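Local coordinates for protein 2-aminomuconate 6-semialdehyde dehydrogenase (Burkholderia cenocepacia, PDB 4U3W) that probably oxidises 2-aminomuconate 6-semialdehyde to 2-aminomuconate with a nicotinamide coenzyme, as a member of the aldehyde dehydrogenase family, at residues A[424-429]-A[452-457]; A[304-309]-A[434-439]. All blocks are in the same frame, centred on the assembly; numbering follows the deposited sequence.

Overall arrangement
Both contacts lie at one seven-stranded sheet but at different depths. Contact 2 has its centre about 11 Å from the centre of the chain and joins the loop before strand 309-315 to the start of strand 437-441; contact 1, about 23 Å from that centre, sets helix 422-430 against the loop before strand 459-462, where a second subunit is within reach. They touch at several points, among them Ile455 CG2 to Ala438 CB, 3.8 Å. Neither has a hydrogen bond directly between its segments. Both are largely buried and apolar, but contact 1 has an exposed margin at Gln454, whereas contact 2 lies deeper and is probably part of the active-site region.

Contact 1. Residues A[424-429]-A[452-457]; sequences EVVKRV and AKQIET
Ile455 reaches Val429 on helix 422-430 with both arms of its side chain. Its CB is a branch point: CG2, anti to the backbone N (chi1 of CG1 is -58°), lies 3.8 Å from Val429 CG1. On the other arm, CG1 leads to CD1, which comes within 4.0 Å of that same Val429 CG1. One valine methyl therefore touches both terminal methyls of the isoleucine, and the side chains cross at about a right angle. Both rest on the seven-stranded sheet, Val429 on Val280 and Ile455 on Val460. One helical turn earlier, Val426 CG1 meets Gln454 at two points, 3.9 Å from its CB and 3.9 Å from its OE1. The glutamine amide is steadied from its own side of the contact, since NE2 bonds to Arg450 O. Along the helix, Arg428 NH1 forms a salt bridge with Glu424 OE2 at 3.0 Å, well away from the loop, and Arg428 NE pairs with Asp400. Beyond the segment, Asn430 bonds to Gln454 O and Glu456 N, linking the helix end to the loop. The chemistry is therefore divided: methyl packing makes the direct contact between 424-429 and 452-457, while the amide of Asn430 supplies directional bonds beside it.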
loop_
_atom_site.group_PDB
_atom_site.type_symbol
_atom_site.label_atom_id
_atom_site.label_comp_id
_atom_site.label_asym_id
_atom_site.label_seq_id
_atom_site.Cartn_x
_atom_site.Cartn_y
_atom_site.Cartn_z
ATOM N N GLU A 424 17.143 17.594 27.461
ATOM C CA GLU A 424 16.667 18.905 27.826
ATOM C C GLU A 424 16.012 19.645 26.678
ATOM O O GLU A 424 14.882 20.144 26.809
ATOM C CB GLU A 424 17.828 19.745 28.364
ATOM C CG GLU A 424 17.454 21.206 28.610
ATOM C CD GLU A 424 18.635 22.171 28.504
ATOM O OE1 GLU A 424 19.777 21.720 28.437
ATOM O OE2 GLU A 424 18.417 23.387 28.455
ATOM N N VAL A 425 16.701 19.737 25.544
ATOM C CA VAL A 425 16.154 20.560 24.460
ATOM C C VAL A 425 14.917 19.884 23.830
ATOM O O VAL A 425 14.027 20.552 23.329
ATOM C CB VAL A 425 17.245 20.875 23.372
ATOM C CG1 VAL A 425 17.468 19.702 22.417
ATOM C CG2 VAL A 425 16.872 22.107 22.583
ATOM N N VAL A 426 14.868 18.555 23.841
ATOM C CA VAL A 426 13.681 17.858 23.364
ATOM C C VAL A 426 12.459 18.304 24.217
ATOM O O VAL A 426 11.396 18.637 23.677
ATOM C CB VAL A 426 13.869 16.327 23.425
ATOM C CG1 VAL A 426 12.526 15.618 23.275
ATOM C CG2 VAL A 426 14.862 15.842 22.298
ATOM N N LYS A 427 12.623 18.320 25.537
ATOM C CA LYS A 427 11.565 18.774 26.431
ATOM C C LYS A 427 11.180 20.213 26.166
ATOM O O LYS A 427 9.974 20.546 26.170
ATOM C CB LYS A 427 11.961 18.631 27.902
ATOM C CG LYS A 427 12.067 17.192 28.358
ATOM C CD LYS A 427 12.452 17.110 29.840
ATOM C CE LYS A 427 12.767 15.676 30.258
ATOM N NZ LYS A 427 11.563 14.818 30.096
ATOM N N ARG A 428 12.172 21.074 25.928
ATOM C CA ARG A 428 11.852 22.503 25.711
ATOM C C ARG A 428 11.091 22.726 24.375
ATOM O O ARG A 428 10.144 23.522 24.277
ATOM C CB ARG A 428 13.145 23.320 25.754
ATOM C CG ARG A 428 13.792 23.208 27.134
ATOM C CD ARG A 428 15.090 23.967 27.269
ATOM N NE ARG A 428 14.938 25.428 27.215
ATOM C CZ ARG A 428 15.988 26.250 27.130
ATOM N NH1 ARG A 428 17.211 25.737 27.086
ATOM N NH2 ARG A 428 15.830 27.563 27.074
ATOM N N VAL A 429 11.499 21.997 23.356
ATOM C CA VAL A 429 10.791 22.062 22.088
ATOM C C VAL A 429 9.336 21.618 22.296
ATOM O O VAL A 429 8.428 22.313 21.863
ATOM C CB VAL A 429 11.481 21.177 20.996
ATOM C CG1 VAL A 429 10.532 20.982 19.763
ATOM C CG2 VAL A 429 12.814 21.788 20.556
ATOM N N ALA A 452 14.618 13.576 16.137
ATOM C CA ALA A 452 13.487 13.880 15.254
ATOM C C ALA A 452 12.256 13.090 15.655
ATOM O O ALA A 452 11.143 13.633 15.602
ATOM C CB ALA A 452 13.849 13.605 13.756
ATOM N N LYS A 453 12.453 11.833 16.088
ATOM C CA LYS A 453 11.337 10.920 16.386
ATOM C C LYS A 453 10.596 11.290 17.684
ATOM O O LYS A 453 9.459 10.872 17.896
ATOM C CB LYS A 453 11.860 9.455 16.490
ATOM N N GLN A 454 11.237 12.092 18.535
ATOM C CA GLN A 454 10.651 12.513 19.803
ATOM C C GLN A 454 9.890 13.825 19.692
ATOM O O GLN A 454 9.167 14.192 20.618
ATOM C CB GLN A 454 11.756 12.676 20.868
ATOM C CG GLN A 454 12.570 11.415 21.118
ATOM C CD GLN A 454 13.656 11.649 22.149
ATOM O OE1 GLN A 454 13.374 11.860 23.348
ATOM N NE2 GLN A 454 14.910 11.636 21.692
ATOM N N ILE A 455 10.052 14.545 18.583
ATOM C CA ILE A 455 9.470 15.892 18.498
ATOM C C ILE A 455 7.955 15.789 18.205
ATOM O O ILE A 455 7.516 15.110 17.250
ATOM C CB ILE A 455 10.146 16.774 17.411
ATOM C CG1 ILE A 455 11.656 16.916 17.646
ATOM C CG2 ILE A 455 9.533 18.180 17.355
ATOM C CD1 ILE A 455 11.985 17.330 18.994
ATOM N N GLU A 456 7.158 16.489 19.006
ATOM C CA GLU A 456 5.695 16.360 18.907
ATOM C C GLU A 456 5.126 17.353 17.919
ATOM O O GLU A 456 4.416 18.294 18.296
ATOM C CB GLU A 456 5.078 16.550 20.299
ATOM C CG GLU A 456 5.446 15.404 21.247
ATOM C CD GLU A 456 5.163 15.718 22.725
ATOM O OE1 GLU A 456 4.799 16.878 23.064
ATOM O OE2 GLU A 456 5.326 14.796 23.543
ATOM N N THR A 457 5.465 17.190 16.646
ATOM C CA THR A 457 5.005 18.102 15.589
ATOM C C THR A 457 4.528 17.268 14.393
ATOM O O THR A 457 4.755 16.050 14.344
ATOM C CB THR A 457 6.094 19.044 15.088
ATOM O OG1 THR A 457 7.213 18.234 14.675
ATOM C CG2 THR A 457 6.543 20.019 16.161
#

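Contact 2. Residues A[304-309]-A[434-439]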
loop_
_atom_site.group_PDB
_atom_site.type_symbol
_atom_site.label_atom_id
_atom_site.label_comp_id
_atom_site.label_asym_id
_atom_site.label_seq_id
_atom_site.Cartn_x
_atom_site.Cartn_y
_atom_site.Cartn_z
ATOM N N GLN A 304 6.166 35.658 7.934
ATOM C CA GLN A 304 4.710 35.392 7.850
ATOM C C GLN A 304 4.410 34.019 7.189
ATOM O O GLN A 304 3.722 33.922 6.165
ATOM C CB GLN A 304 4.035 36.529 7.085
ATOM C CG GLN A 304 4.198 37.925 7.719
ATOM C CD GLN A 304 3.659 39.047 6.799
ATOM O OE1 GLN A 304 2.757 39.801 7.187
ATOM N NE2 GLN A 304 4.250 39.186 5.600
ATOM N N VAL A 305 4.986 32.956 7.735
ATOM C CA VAL A 305 4.660 31.594 7.283
ATOM C C VAL A 305 4.328 30.845 8.532
ATOM O O VAL A 305 4.984 31.075 9.549
ATOM C CB VAL A 305 5.798 30.945 6.546
ATOM C CG1 VAL A 305 5.311 29.631 5.911
ATOM C CG2 VAL A 305 6.297 31.869 5.467
ATOM N N CYS A 306 3.327 29.970 8.501
ATOM C CA CYS A 306 2.952 29.252 9.728
ATOM C C CYS A 306 4.115 28.406 10.239
ATOM O O CYS A 306 4.205 28.077 11.434
ATOM C CB CYS A 306 1.715 28.361 9.486
ATOM S SG CYS A 306 1.912 27.040 8.258
ATOM N N LEU A 307 4.989 28.060 9.298
ATOM C CA LEU A 307 6.133 27.175 9.545
ATOM C C LEU A 307 7.404 27.870 10.060
ATOM O O LEU A 307 8.439 27.191 10.338
ATOM C CB LEU A 307 6.458 26.446 8.265
ATOM C CG LEU A 307 5.327 25.601 7.646
ATOM C CD1 LEU A 307 5.690 25.219 6.219
ATOM C CD2 LEU A 307 5.050 24.351 8.522
ATOM N N CYS A 308 7.359 29.194 10.166
ATOM C CA CYS A 308 8.583 29.925 10.574
ATOM C C CYS A 308 9.033 29.579 11.972
ATOM O O CYS A 308 8.233 29.189 12.818
ATOM C CB CYS A 308 8.403 31.464 10.468
ATOM S SG CYS A 308 8.558 31.988 8.748
ATOM N N SER A 309 10.350 29.683 12.190
ATOM C CA SER A 309 10.937 29.404 13.472
ATOM C C SER A 309 10.983 30.688 14.299
ATOM O O SER A 309 11.840 31.536 14.063
ATOM C CB SER A 309 12.371 28.830 13.306
ATOM O OG SER A 309 13.199 29.783 12.638
ATOM N N TYR A 434 1.158 24.241 20.897
ATOM C CA TYR A 434 1.207 24.071 19.434
ATOM C C TYR A 434 2.069 22.847 19.103
ATOM O O TYR A 434 2.742 22.323 19.987
ATOM C CB TYR A 434 1.790 25.305 18.740
ATOM C CG TYR A 434 0.891 26.524 18.732
ATOM C CD1 TYR A 434 -0.338 26.507 18.059
ATOM C CD2 TYR A 434 1.290 27.720 19.357
ATOM C CE1 TYR A 434 -1.171 27.651 18.024
ATOM C CE2 TYR A 434 0.484 28.849 19.328
ATOM C CZ TYR A 434 -0.746 28.819 18.669
ATOM O OH TYR A 434 -1.541 29.956 18.655
ATOM N N GLY A 435 2.039 22.388 17.853
ATOM C CA GLY A 435 2.884 21.278 17.437
ATOM C C GLY A 435 2.817 21.167 15.923
ATOM O O GLY A 435 2.400 20.098 15.378
ATOM N N LEU A 436 3.199 22.257 15.245
ATOM C CA LEU A 436 3.156 22.284 13.783
ATOM C C LEU A 436 4.430 21.710 13.187
ATOM O O LEU A 436 4.380 20.634 12.559
ATOM C CB LEU A 436 2.976 23.686 13.249
ATOM C CG LEU A 436 2.809 23.848 11.726
ATOM C CD1 LEU A 436 1.746 22.857 11.091
ATOM C CD2 LEU A 436 2.363 25.304 11.447
ATOM N N ALA A 437 5.564 22.396 13.350
ATOM C CA ALA A 437 6.795 21.901 12.697
ATOM C C ALA A 437 8.061 22.186 13.526
ATOM O O ALA A 437 8.023 22.952 14.471
ATOM C CB ALA A 437 6.944 22.518 11.309
ATOM N N ALA A 438 9.187 21.544 13.162
ATOM C CA ALA A 438 10.449 21.844 13.813
ATOM C C ALA A 438 11.607 21.575 12.837
ATOM O O ALA A 438 11.457 20.792 11.892
ATOM C CB ALA A 438 10.603 21.002 15.053
ATOM N N SER A 439 12.742 22.222 13.035
ATOM C CA SER A 439 13.933 21.826 12.260
ATOM C C SER A 439 15.122 21.654 13.197
ATOM O O SER A 439 15.251 22.367 14.179
ATOM C CB SER A 439 14.240 22.843 11.145
ATOM O OG SER A 439 14.522 24.073 11.751
#
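Leu436 CD2 packs against both the side chain and the backbone carbonyl of Cys306. The methyl is 3.7 Å from Cys306 SG, and it also lies 3.3 Å from Cys306 O. CB of Leu436 points toward the loop, and with CG anti to the backbone N (chi1 -176°) CD2 reaches Cys306. The remaining apolar contacts converge on one leucine methyl: Leu307 CD2 is 3.9 Å from Leu436 CG and 3.8 Å from Ala437 CB. The two leucine side chains cross at about a right angle, and Trp461 touches both Leu307 and Ala437.

No hydrogen bond joins the segments directly; an outside residue bridges them. Asn277 spans the join: its ND2 bonds to Cys306 O and Cys308 O, while its OD1 accepts a hydrogen bond from Ala437 N, so one side-chain amide is tied to both segments. Trp465 NE1 bonds to Leu307 O. Within the loop, a type I turn from Val305 to Cys308 is closed by a backbone bond from Cys308 N to Val305 O, 3.1 Å long. In the 434-439 segment, Leu436 makes backbone bonds to Gly458 and Ile459.

Strands 309-315 and 437-441 flank strand 277-281 in a parallel part of the sheet, and Asn277 is the first residue of that central strand. The Gln-Val-Cys sequence at 304-306 matches the signature of aldehyde dehydrogenases, whose cysteine is the nucleophile in relatives. This loop is therefore consistent with the family's active-site loop, resting on the start of strand 437-441, an inner strand of the sheet, at Leu436 and Ala437.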